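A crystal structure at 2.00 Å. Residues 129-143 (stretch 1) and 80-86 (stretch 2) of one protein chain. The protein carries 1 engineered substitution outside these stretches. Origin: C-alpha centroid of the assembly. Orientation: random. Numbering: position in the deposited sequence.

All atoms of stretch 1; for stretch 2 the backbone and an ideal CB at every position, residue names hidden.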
# COMPACT_ATOMS: atom_id res chain seq x y z
N ALA B 129 21.11 9.58 -1.59
CA ALA B 129 19.89 10.28 -1.96
C ALA B 129 20.03 10.92 -3.33
O ALA B 129 19.12 10.83 -4.16
CB ALA B 129 19.52 11.34 -0.91
N PHE B 130 21.17 11.57 -3.59
CA PHE B 130 21.43 12.04 -4.95
C PHE B 130 21.36 10.89 -5.95
O PHE B 130 20.77 11.04 -7.03
CB PHE B 130 22.80 12.71 -5.05
CG PHE B 130 23.24 12.98 -6.47
CD1 PHE B 130 22.77 14.09 -7.16
CD2 PHE B 130 24.10 12.10 -7.12
CE1 PHE B 130 23.16 14.32 -8.47
CE2 PHE B 130 24.50 12.34 -8.43
CZ PHE B 130 24.03 13.45 -9.11
N GLN B 131 21.97 9.74 -5.62
CA GLN B 131 21.92 8.60 -6.52
C GLN B 131 20.48 8.14 -6.73
O GLN B 131 20.08 7.80 -7.85
CB GLN B 131 22.77 7.44 -5.99
CG GLN B 131 24.27 7.79 -5.89
CD GLN B 131 25.14 6.62 -5.45
OE1 GLN B 131 24.65 5.65 -4.88
NE2 GLN B 131 26.44 6.71 -5.74
N ALA B 132 19.68 8.13 -5.67
CA ALA B 132 18.27 7.77 -5.81
C ALA B 132 17.55 8.74 -6.74
O ALA B 132 16.68 8.33 -7.51
CB ALA B 132 17.59 7.73 -4.45
N LEU B 133 17.94 10.02 -6.70
CA LEU B 133 17.33 10.98 -7.62
C LEU B 133 17.63 10.64 -9.07
O LEU B 133 16.75 10.75 -9.93
CB LEU B 133 17.81 12.40 -7.31
CG LEU B 133 17.03 13.15 -6.22
CD1 LEU B 133 17.74 14.44 -5.82
CD2 LEU B 133 15.58 13.43 -6.65
N LEU B 134 18.86 10.22 -9.37
CA LEU B 134 19.19 9.80 -10.73
C LEU B 134 18.39 8.58 -11.14
O LEU B 134 17.86 8.52 -12.26
CB LEU B 134 20.69 9.51 -10.85
CG LEU B 134 21.67 10.68 -10.98
CD1 LEU B 134 23.08 10.16 -10.87
CD2 LEU B 134 21.47 11.42 -12.30
N VAL B 135 18.32 7.58 -10.27
CA VAL B 135 17.55 6.38 -10.58
C VAL B 135 16.09 6.75 -10.82
O VAL B 135 15.47 6.30 -11.80
CB VAL B 135 17.71 5.34 -9.45
CG1 VAL B 135 16.88 4.13 -9.73
CG2 VAL B 135 19.18 4.92 -9.34
N PHE B 136 15.52 7.57 -9.94
CA PHE B 136 14.15 8.04 -10.10
C PHE B 136 13.90 8.59 -11.49
O PHE B 136 12.95 8.20 -12.17
CB PHE B 136 13.86 9.11 -9.03
CG PHE B 136 12.53 9.85 -9.20
CD1 PHE B 136 11.36 9.34 -8.64
CD2 PHE B 136 12.48 11.08 -9.83
CE1 PHE B 136 10.16 10.05 -8.73
CE2 PHE B 136 11.30 11.80 -9.92
CZ PHE B 136 10.13 11.28 -9.37
N LYS B 137 14.76 9.51 -11.93
CA LYS B 137 14.56 10.14 -13.24
C LYS B 137 14.67 9.13 -14.37
O LYS B 137 13.85 9.13 -15.30
CB LYS B 137 15.56 11.28 -13.44
CG LYS B 137 15.38 11.99 -14.78
CD LYS B 137 16.24 13.24 -14.97
CE LYS B 137 15.75 14.01 -16.22
NZ LYS B 137 16.59 15.18 -16.59
N GLY B 138 15.69 8.26 -14.33
CA GLY B 138 15.85 7.28 -15.39
C GLY B 138 14.66 6.35 -15.52
O GLY B 138 14.22 6.02 -16.62
N MSE B 139 14.12 5.95 -14.37
CA MSE B 139 12.95 5.05 -14.31
C MSE B 139 11.74 5.70 -14.98
O MSE B 139 11.08 5.03 -15.69
CB MSE B 139 12.60 4.68 -12.87
CG MSE B 139 13.46 3.63 -12.27
SE MSE B 139 12.76 3.09 -10.57
CE MSE B 139 10.90 3.12 -10.85
N ILE B 140 11.51 6.97 -14.75
CA ILE B 140 10.35 7.67 -15.31
C ILE B 140 10.54 7.90 -16.81
O ILE B 140 9.68 7.57 -17.63
CB ILE B 140 10.11 8.99 -14.56
CG1 ILE B 140 9.62 8.70 -13.15
CG2 ILE B 140 9.10 9.86 -15.32
CD1 ILE B 140 9.41 9.94 -12.34
N CYS B 141 11.69 8.46 -17.20
CA CYS B 141 11.86 8.89 -18.59
C CYS B 141 12.03 7.70 -19.54
O CYS B 141 11.71 7.82 -20.72
CB CYS B 141 13.06 9.82 -18.70
SG CYS B 141 12.81 11.34 -17.78
N HIS B 142 12.52 6.58 -19.03
CA HIS B 142 12.71 5.36 -19.82
C HIS B 142 11.43 4.97 -20.53
O HIS B 142 10.38 4.80 -19.90
CB HIS B 142 13.17 4.23 -18.90
CG HIS B 142 13.45 2.94 -19.60
ND1 HIS B 142 13.20 1.71 -19.03
CD2 HIS B 142 13.98 2.69 -20.82
CE1 HIS B 142 13.55 0.76 -19.87
NE2 HIS B 142 14.03 1.32 -20.97
N GLY B 143 11.51 4.82 -21.85
CA GLY B 143 10.39 4.38 -22.66
C GLY B 143 9.36 5.44 -23.00
O GLY B 143 8.42 5.13 -23.74
N UNK B 80 28.78 15.41 -15.84
CA UNK B 80 28.07 14.68 -16.88
C UNK B 80 27.89 13.24 -16.42
O UNK B 80 28.84 12.61 -15.94
CB UNK B 80 28.82 14.74 -18.21
N UNK B 81 26.67 12.73 -16.57
CA UNK B 81 26.37 11.34 -16.30
C UNK B 81 25.77 10.71 -17.54
O UNK B 81 25.30 11.40 -18.44
CB UNK B 81 25.42 11.20 -15.11
N UNK B 82 25.82 9.39 -17.59
CA UNK B 82 25.26 8.60 -18.68
C UNK B 82 24.21 7.66 -18.11
O UNK B 82 24.50 6.85 -17.22
CB UNK B 82 26.35 7.82 -19.42
N UNK B 83 22.98 7.78 -18.60
CA UNK B 83 21.99 6.73 -18.40
C UNK B 83 22.25 5.67 -19.48
O UNK B 83 22.01 5.92 -20.66
CB UNK B 83 20.56 7.28 -18.47
N UNK B 84 22.77 4.52 -19.08
CA UNK B 84 23.16 3.45 -20.00
C UNK B 84 22.11 2.34 -19.90
O UNK B 84 22.06 1.62 -18.90
CB UNK B 84 24.56 2.92 -19.68
N UNK B 85 21.29 2.21 -20.93
CA UNK B 85 20.21 1.24 -20.87
C UNK B 85 20.59 -0.11 -21.46
O UNK B 85 19.74 -1.00 -21.54
CB UNK B 85 18.98 1.79 -21.60
N UNK B 86 21.85 -0.30 -21.85
CA UNK B 86 22.39 -1.63 -22.12
C UNK B 86 22.94 -2.26 -20.85
O UNK B 86 22.63 -3.41 -20.54
CB UNK B 86 23.48 -1.56 -23.19

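Stretch 2 runs as a strand through position 84 and crosses the helix of stretch 1 at 45°, with axes 10.3 Å apart at closest approach. Strand alternation turns positions 81 and 83 toward the helix.

At position 80 the ideal CB has nothing of stretch 1 within 5.5 Å, so the helix sets no preference and many side chains would suit. The residue is Arg-80, whose guanidinium is hydrogen-bonded elsewhere in the structure.

Position 81 points toward the helix, its ideal CB 4.9 Å from CD2 of Leu-134, with the ring of Phe-130 farther along. Nothing polar is offered by these side chains; leucine, isoleucine, methionine or an aromatic would all be reasonable, and a long one could reach both neighbours. In Phe-81, Leu-134 CD1 lies over one face of the ring, 4.1 Å from Phe-81 CD2, while Phe-81 CZ lies 3.8 Å from CZ of Phe-130, at the edge of that ring. The two phenyl planes meet obliquely at 51°.

Position 82 has its CB out of reach of the helix, which leaves the choice open; it is Cys-82.

Position 83 also points toward the helix, and its CA lies 6.9 Å from Gly-138 CA. Yet no atom of stretch 1 is within 5.5 Å of its ideal CB, so a small residue would leave a gap and a large, flat apolar one could fill it. Phe-83 does so. Gly-138 CA sits 4.3 Å from the centroid of the Phe-83 ring in an off-centre CH-pi contact; a CB on Gly-138 would come within 3.0 Å of Phe-83 CE1, a clash. The ring edge meets the backbone, Phe-83 CE1 being 3.2 Å from Leu-134 O, and Phe-83 CZ packs 4.0 Å from Leu-134 CD2.

Position 84 is out of reach of stretch 1, and polar or apolar residues would be equally compatible with the helix. Asp-84 OD1 accepts a hydrogen bond from the backbone N of position 86 (3.0 Å).

Position 85 follows the strand, with phi/psi of -93/5, and its CB points toward the helix end, 5.0 Å from His-142 NE2. The imidazole offers both a flat face and polar nitrogens, so an aromatic or a polar partner could serve. Phe-85 takes the face: the rings form an offset stack, planes at 12° and centroids 4.3 Å apart, with Phe-85 CE1 3.5 Å from His-142 CG. Its edge approaches the helix backbone, Phe-85 CZ lying 3.9 Å from Gly-138 O.

Position 86 is out of reach, free to be small or polar, and is Ser-86.

Stretch 2 (80-86) RFCFDFS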
# COMPACT_ATOMS: atom_id res chain seq x y z
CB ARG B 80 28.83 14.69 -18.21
CG ARG B 80 28.93 16.05 -18.89
CD ARG B 80 29.97 16.01 -20.02
NE ARG B 80 29.57 15.12 -21.08
CZ ARG B 80 30.22 14.02 -21.46
NH1 ARG B 80 31.35 13.63 -20.89
NH2 ARG B 80 29.71 13.30 -22.44
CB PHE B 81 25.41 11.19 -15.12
CG PHE B 81 25.94 11.76 -13.83
CD1 PHE B 81 25.79 13.10 -13.54
CD2 PHE B 81 26.59 10.94 -12.92
CE1 PHE B 81 26.29 13.64 -12.36
CE2 PHE B 81 27.09 11.47 -11.73
CZ PHE B 81 26.94 12.81 -11.46
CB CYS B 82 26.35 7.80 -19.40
SG CYS B 82 25.67 6.63 -20.60
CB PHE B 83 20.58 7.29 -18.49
CG PHE B 83 20.15 8.10 -17.28
CD1 PHE B 83 19.92 7.49 -16.06
CD2 PHE B 83 19.96 9.47 -17.38
CE1 PHE B 83 19.50 8.23 -14.97
CE2 PHE B 83 19.54 10.22 -16.30
CZ PHE B 83 19.32 9.59 -15.08
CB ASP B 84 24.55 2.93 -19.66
CG ASP B 84 25.11 2.00 -20.73
OD1 ASP B 84 24.31 1.33 -21.42
OD2 ASP B 84 26.35 1.94 -20.89
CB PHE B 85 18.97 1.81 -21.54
CG PHE B 85 18.22 2.76 -20.65
CD1 PHE B 85 17.52 2.28 -19.56
CD2 PHE B 85 18.27 4.12 -20.86
CE1 PHE B 85 16.85 3.14 -18.72
CE2 PHE B 85 17.61 4.99 -20.01
CZ PHE B 85 16.89 4.50 -18.95
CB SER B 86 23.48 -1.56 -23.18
OG SER B 86 23.02 -0.89 -24.33
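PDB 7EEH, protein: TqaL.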